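Side-chain contact in uncharacterized protein C22E12.03c (Schizosaccharomyces pombe, PDB 4QYT), which converts methylglyoxal to D-lactate in a single glutathione-independent step and takes part in protection against reactive oxygen species: residues F170-L175 with K189-P194. Numbering follows the deposited sequence.
Sequences FGLKLL and KSLSMP
L172 and L191 both place CG beside their own backbone N, anti to the carbonyl carbon (chi1 -78° and -58°), which aims their isobutyl groups at one another, and M193 does the same before its chain bends at chi2 and chi3 to bring the thioether round to L172. The two branches of L172 lean mainly on different partners. L172 CD2 meets L191 CD1 at 3.8 Å, tip to tip, while L172 CD1 lies 3.7 Å from M193 CE. M193 SD also stands 3.9 Å from L172 CD1. This apolar contact is small, about 105 Å², and the CA atoms of L172 and L191 stay 10.2 Å apart. S192, first to leave helical phi/psi, turns the chain with positive phi two residues before it ends; M193, like L191 before the turn, points toward helix 167-178. With Y184 and Y188 also packing on L172, the contact joins the C-terminal helices 167-178 and 181-190 of the DJ-1/PfpI fold. S190 O is hydrogen-bonded to H133 NE2 of the second subunit, a probable active-site residue, and L191 and M193 touch that subunit's P164 and G165, placing the tail at the dimer interface, whereas F170 and L174 pack on strand 158-161 of the central sheet.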
ATOM      1  N   PHE A 170       7.314  -0.696   9.099  1.00  9.80           N
ATOM      2  CA  PHE A 170       8.577  -0.973   8.436  1.00  9.89           C
ATOM      3  C   PHE A 170       9.121   0.256   7.718  1.00  9.29           C
ATOM      4  O   PHE A 170      10.293   0.629   7.903  1.00  9.78           O
ATOM      5  CB  PHE A 170       8.313  -2.111   7.454  1.00  9.28           C
ATOM      6  CG  PHE A 170       9.419  -2.385   6.467  1.00  8.99           C
ATOM      7  CD1 PHE A 170      10.620  -2.930   6.887  1.00  9.79           C
ATOM      8  CD2 PHE A 170       9.252  -2.180   5.116  1.00  9.70           C
ATOM      9  CE1 PHE A 170      11.604  -3.269   5.982  1.00  9.91           C
ATOM     10  CE2 PHE A 170      10.216  -2.535   4.185  1.00  9.77           C
ATOM     11  CZ  PHE A 170      11.397  -3.092   4.628  1.00  9.90           C
ATOM     12  N   GLY A 171       8.294   0.893   6.898  1.00  9.03           N
ATOM     13  CA  GLY A 171       8.745   2.115   6.213  1.00  8.97           C
ATOM     14  C   GLY A 171       9.168   3.191   7.180  1.00  9.18           C
ATOM     15  O   GLY A 171      10.161   3.889   6.967  1.00  9.84           O
ATOM     16  N   LEU A 172       8.387   3.323   8.256  1.00  9.85           N
ATOM     17  CA  LEU A 172       8.707   4.312   9.265  1.00 10.17           C
ATOM     18  C   LEU A 172      10.042   3.996   9.951  1.00 10.21           C
ATOM     19  O   LEU A 172      10.827   4.940  10.235  1.00 11.67           O
ATOM     20  CB  LEU A 172       7.588   4.434  10.296  1.00 10.35           C
ATOM     21  CG  LEU A 172       6.384   5.221   9.848  1.00 11.24           C
ATOM     22  CD1 LEU A 172       5.210   4.963  10.797  1.00 13.30           C
ATOM     23  CD2 LEU A 172       6.687   6.703   9.723  1.00 13.48           C
ATOM     24  N   LYS A 173      10.282   2.730  10.271  0.78 11.18           N
ATOM     25  CA  LYS A 173      11.541   2.362  10.927  0.78 11.40           C
ATOM     26  C   LYS A 173      12.732   2.757  10.045  0.78 10.63           C
ATOM     27  O   LYS A 173      13.727   3.310  10.525  0.78 11.89           O
ATOM     28  CB  LYS A 173      11.560   0.870  11.274  0.78 12.14           C
ATOM     29  CG  LYS A 173      12.677   0.479  12.232  0.78 15.05           C
ATOM     30  CD  LYS A 173      12.458   0.989  13.657  0.78 16.92           C
ATOM     31  CE  LYS A 173      13.481   0.400  14.605  0.78 21.01           C
ATOM     32  NZ  LYS A 173      13.229   0.796  16.011  0.78 24.21           N
ATOM     33  N   LEU A 174      12.625   2.494   8.738  1.00  9.91           N
ATOM     34  CA  LEU A 174      13.664   2.913   7.800  1.00  9.86           C
ATOM     35  C   LEU A 174      13.850   4.417   7.815  1.00 10.07           C
ATOM     36  O   LEU A 174      14.958   4.928   7.951  1.00 11.81           O
ATOM     37  CB  LEU A 174      13.336   2.397   6.405  1.00  9.75           C
ATOM     38  CG  LEU A 174      13.535   0.888   6.214  1.00  9.72           C
ATOM     39  CD1 LEU A 174      12.680   0.439   5.038  1.00 11.23           C
ATOM     40  CD2 LEU A 174      15.001   0.570   5.993  1.00 10.88           C
ATOM     41  N   LEU A 175      12.756   5.152   7.691  1.00 10.68           N
ATOM     42  CA  LEU A 175      12.818   6.588   7.690  1.00 10.48           C
ATOM     43  C   LEU A 175      13.457   7.156   8.964  1.00 11.41           C
ATOM     44  O   LEU A 175      14.247   8.099   8.913  1.00 13.37           O
ATOM     45  CB  LEU A 175      11.395   7.180   7.550  1.00 11.12           C
ATOM     46  CG  LEU A 175      11.357   8.708   7.513  1.00 11.70           C
ATOM     47  CD1 LEU A 175      12.102   9.284   6.321  1.00 12.99           C
ATOM     48  CD2 LEU A 175       9.927   9.200   7.568  1.00 12.44           C
ATOM     49  N   LYS A 189       3.122  12.191  11.737  1.00 15.98           N
ATOM     50  CA  LYS A 189       1.843  12.830  12.037  1.00 17.94           C
ATOM     51  C   LYS A 189       0.899  12.848  10.846  1.00 15.81           C
ATOM     52  O   LYS A 189      -0.302  12.661  10.993  1.00 18.73           O
ATOM     53  CB  LYS A 189       2.084  14.251  12.561  1.00 20.11           C
ATOM     54  CG  LYS A 189       0.834  15.009  12.958  1.00 22.88           C
ATOM     55  CD  LYS A 189       1.112  16.439  13.393  1.00 26.33           C
ATOM     56  CE  LYS A 189      -0.099  17.141  13.990  1.00 39.36           C
ATOM     57  NZ  LYS A 189       0.184  18.600  14.085  1.00 57.73           N
ATOM     58  N   SER A 190       1.442  13.054   9.663  1.00 16.06           N
ATOM     59  CA  SER A 190       0.652  13.135   8.441  1.00 16.78           C
ATOM     60  C   SER A 190      -0.014  11.813   8.052  1.00 15.00           C
ATOM     61  O   SER A 190      -0.931  11.823   7.234  1.00 16.78           O
ATOM     62  CB  SER A 190       1.490  13.639   7.262  1.00 17.36           C
ATOM     63  OG  SER A 190       2.315  12.620   6.717  1.00 16.24           O
ATOM     64  N   LEU A 191       0.445  10.693   8.612  1.00 14.27           N
ATOM     65  CA  LEU A 191      -0.049   9.410   8.190  1.00 13.10           C
ATOM     66  C   LEU A 191      -1.308   8.964   8.883  1.00 13.66           C
ATOM     67  O   LEU A 191      -1.953   8.025   8.410  1.00 15.14           O
ATOM     68  CB  LEU A 191       1.019   8.372   8.386  1.00 12.73           C
ATOM     69  CG  LEU A 191       2.325   8.609   7.668  1.00 13.42           C
ATOM     70  CD1 LEU A 191       3.385   7.587   8.075  1.00 14.40           C
ATOM     71  CD2 LEU A 191       2.161   8.616   6.164  1.00 14.24           C
ATOM     72  N   SER A 192      -1.660   9.551  10.017  1.00 15.04           N
ATOM     73  CA  SER A 192      -2.759   9.004  10.839  1.00 15.95           C
ATOM     74  C   SER A 192      -2.524   7.575  11.307  1.00 16.53           C
ATOM     75  O   SER A 192      -3.413   6.732  11.198  1.00 17.34           O
ATOM     76  CB  SER A 192      -4.121   9.126  10.170  1.00 20.42           C
ATOM     77  OG  SER A 192      -4.425  10.469   9.965  1.00 27.37           O
ATOM     78  N   MET A 193      -1.370   7.326  11.904  1.00 15.21           N
ATOM     79  CA  MET A 193      -1.092   6.026  12.461  1.00 16.92           C
ATOM     80  C   MET A 193      -2.044   5.772  13.604  1.00 17.63           C
ATOM     81  O   MET A 193      -2.354   6.668  14.405  1.00 21.68           O
ATOM     82  CB  MET A 193       0.333   5.966  12.942  1.00 15.37           C
ATOM     83  CG  MET A 193       1.347   6.143  11.831  1.00 15.03           C
ATOM     84  SD  MET A 193       1.307   4.837  10.579  1.00 15.39           S
ATOM     85  CE  MET A 193       1.919   3.449  11.557  1.00 14.06           C
ATOM     86  N   PRO A 194      -2.556   4.545  13.670  1.00 16.78           N
ATOM     87  CA  PRO A 194      -3.562   4.249  14.668  1.00 20.67           C
ATOM     88  C   PRO A 194      -2.927   4.105  16.022  1.00 25.85           C
ATOM     89  O   PRO A 194      -1.713   3.899  16.167  1.00 26.68           O
ATOM     90  CB  PRO A 194      -4.157   2.936  14.191  1.00 23.49           C
ATOM     91  CG  PRO A 194      -3.155   2.328  13.285  1.00 21.36           C
ATOM     92  CD  PRO A 194      -2.376   3.460  12.697  1.00 17.54           C
ATOM     93  OXT PRO A 194      -3.618   4.374  17.023  1.00 34.10           O
TER